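Local structure of putative dioxygenase (2PEB) at residues 15-20 with 51-56. The protein is a putative zinc-bound dioxygenase of the Dopa 4,5-dioxygenase family, which probably cleaves the aromatic ring of a catechol-type substrate such as Dopa. Residues are numbered along the deposited sequence; the frame is centred on the assembly and turned at random.
Sequences HVYFDA and PHPKGM. With ZN (zinc ion), chain C.
Tyr17 and His52 meet rim to rim, their side chains crossing at about a right angle, and the phenol OH lies in the plane of the imidazole at its edge, hydrogen-bonded to ND1 of His52 at 2.7 Å. Either partner could supply the proton. The bond illustrates how a ring next to a metal site can be steadied from behind: Tyr17 OH probably helps to hold His52, whose CE1 sits over one face of the His15 ring, 3.4 Å from His15 ND1, the two planes inclined at 32°. His15 in turn binds the zinc ion through NE2 at 1.9 Å, with His13 and His85 as fellow ligands. Met56, present as selenomethionine, approaches the His15 imidazole in its plane, SE standing 3.3 Å from His15 ND1. A chi1 of 61° sets Met56 CG between the backbone N and the carbonyl carbon; the chain, bent at chi2, lies side by side with Tyr17, and Met56 CB packs 3.6 Å from Tyr17 CD1.

Tyr17 and Met56 form a non-hydrogen-bonded antiparallel pair, and beyond them Phe18 N donates to Gly55 O at 2.9 Å. On the sheet face away from Tyr17, the Phe18 ring lies with one face over Gly55 C, while a water bridges Phe18 O and Gly55 N.

The contact thus lies where the end of the central strand 11-18 meets the beginning of its neighbour 55-61, and the loop before it, in the five-stranded antiparallel sheet. Leu106 and Leu108 pack on Tyr17 on the zinc side, whereas helix 23-36 and Trp44 cover Phe18 on the other.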
loop_
_atom_site.group_PDB
_atom_site.type_symbol
_atom_site.label_atom_id
_atom_site.label_comp_id
_atom_site.label_asym_id
_atom_site.label_seq_id
_atom_site.Cartn_x
_atom_site.Cartn_y
_atom_site.Cartn_z
ATOM N N HIS A 15 0.827 8.361 -7.292
ATOM C CA HIS A 15 1.443 8.464 -8.627
ATOM C C HIS A 15 0.986 7.225 -9.413
ATOM O O HIS A 15 1.290 6.084 -9.045
ATOM C CB HIS A 15 2.972 8.631 -8.535
ATOM C CG HIS A 15 3.374 9.934 -7.881
ATOM N ND1 HIS A 15 3.585 11.084 -8.621
ATOM C CD2 HIS A 15 3.580 10.285 -6.588
ATOM C CE1 HIS A 15 3.864 12.086 -7.821
ATOM N NE2 HIS A 15 3.926 11.627 -6.588
ATOM N N VAL A 16 0.180 7.461 -10.442
ATOM C CA VAL A 16 -0.396 6.403 -11.261
ATOM C C VAL A 16 0.427 6.327 -12.516
ATOM O O VAL A 16 0.442 7.267 -13.343
ATOM C CB VAL A 16 -1.880 6.693 -11.581
ATOM C CG1 VAL A 16 -2.472 5.563 -12.413
ATOM C CG2 VAL A 16 -2.713 6.911 -10.300
ATOM N N TYR A 17 1.194 5.245 -12.638
ATOM C CA TYR A 17 2.064 5.024 -13.763
ATOM C C TYR A 17 1.330 4.386 -14.938
ATOM O O TYR A 17 0.376 3.608 -14.769
ATOM C CB TYR A 17 3.287 4.192 -13.345
ATOM C CG TYR A 17 4.059 4.885 -12.256
ATOM C CD1 TYR A 17 5.010 5.834 -12.575
ATOM C CD2 TYR A 17 3.819 4.625 -10.891
ATOM C CE1 TYR A 17 5.692 6.530 -11.591
ATOM C CE2 TYR A 17 4.533 5.306 -9.885
ATOM C CZ TYR A 17 5.477 6.257 -10.261
ATOM O OH TYR A 17 6.175 6.984 -9.337
ATOM N N PHE A 18 1.793 4.713 -16.133
ATOM C CA PHE A 18 1.204 4.140 -17.337
ATOM C C PHE A 18 2.179 4.196 -18.504
ATOM O O PHE A 18 3.201 4.868 -18.466
ATOM C CB PHE A 18 -0.098 4.888 -17.696
ATOM C CG PHE A 18 0.120 6.341 -17.966
ATOM C CD1 PHE A 18 0.483 6.780 -19.235
ATOM C CD2 PHE A 18 0.062 7.265 -16.913
ATOM C CE1 PHE A 18 0.746 8.098 -19.468
ATOM C CE2 PHE A 18 0.337 8.583 -17.150
ATOM C CZ PHE A 18 0.670 9.003 -18.410
ATOM N N ASP A 19 1.834 3.484 -19.565
ATOM C CA ASP A 19 2.524 3.652 -20.848
ATOM C C ASP A 19 1.458 3.793 -21.924
ATOM O O ASP A 19 0.275 3.791 -21.605
ATOM C CB ASP A 19 3.511 2.512 -21.116
ATOM C CG ASP A 19 2.874 1.150 -21.080
ATOM O OD1 ASP A 19 1.660 1.024 -21.280
ATOM O OD2 ASP A 19 3.609 0.171 -20.850
ATOM N N ALA A 20 1.867 3.918 -23.186
ATOM C CA ALA A 20 0.905 4.040 -24.298
ATOM C C ALA A 20 -0.181 2.977 -24.250
ATOM O O ALA A 20 -1.339 3.287 -24.484
ATOM C CB ALA A 20 1.623 3.972 -25.644
ATOM N N PRO A 51 11.914 11.856 -10.230
ATOM C CA PRO A 51 12.223 10.532 -9.709
ATOM C C PRO A 51 11.573 9.381 -10.485
ATOM O O PRO A 51 11.952 8.222 -10.277
ATOM C CB PRO A 51 11.645 10.584 -8.297
ATOM C CG PRO A 51 10.509 11.462 -8.415
ATOM C CD PRO A 51 10.936 12.543 -9.374
ATOM N N HIS A 52 10.611 9.699 -11.355
ATOM C CA HIS A 52 9.667 8.703 -11.928
ATOM C C HIS A 52 10.194 8.007 -13.158
ATOM O O HIS A 52 10.652 8.675 -14.108
ATOM C CB HIS A 52 8.348 9.362 -12.264
ATOM C CG HIS A 52 7.753 10.032 -11.085
ATOM N ND1 HIS A 52 7.228 9.326 -10.020
ATOM C CD2 HIS A 52 7.675 11.339 -10.754
ATOM C CE1 HIS A 52 6.839 10.181 -9.089
ATOM N NE2 HIS A 52 7.098 11.404 -9.513
ATOM N N PRO A 53 10.133 6.655 -13.159
ATOM C CA PRO A 53 10.717 5.924 -14.271
ATOM C C PRO A 53 9.797 5.583 -15.431
ATOM O O PRO A 53 10.196 4.832 -16.325
ATOM C CB PRO A 53 11.166 4.629 -13.589
ATOM C CG PRO A 53 10.166 4.367 -12.651
ATOM C CD PRO A 53 9.663 5.701 -12.132
ATOM N N LYS A 54 8.591 6.153 -15.407
ATOM C CA LYS A 54 7.556 5.849 -16.360
ATOM C C LYS A 54 6.612 7.062 -16.373
ATOM O O LYS A 54 6.564 7.802 -15.412
ATOM C CB LYS A 54 6.840 4.565 -15.903
ATOM C CG LYS A 54 5.961 3.934 -16.932
ATOM C CD LYS A 54 5.381 2.586 -16.460
ATOM C CE LYS A 54 6.380 1.431 -16.560
ATOM N NZ LYS A 54 5.690 0.098 -16.577
ATOM N N GLY A 55 5.903 7.270 -17.457
ATOM C CA GLY A 55 4.853 8.259 -17.450
ATOM C C GLY A 55 3.894 8.055 -16.279
ATOM O O GLY A 55 3.660 6.925 -15.823
HETATM N N MSE A 56 3.369 9.166 -15.777
HETATM C CA MSE A 56 2.477 9.134 -14.615
HETATM C C MSE A 56 1.677 10.385 -14.533
HETATM O O MSE A 56 1.922 11.333 -15.286
HETATM C CB MSE A 56 3.199 8.880 -13.253
HETATM C CG MSE A 56 4.238 9.945 -12.850
HETATM SE SE MSE A 56 3.410 11.399 -11.918
HETATM C CE MSE A 56 4.800 12.759 -12.026
HETATM ZN ZN ZN C . 4.246 12.721 -5.087
HETATM O O HOH W 1 5.615 5.293 -19.589
#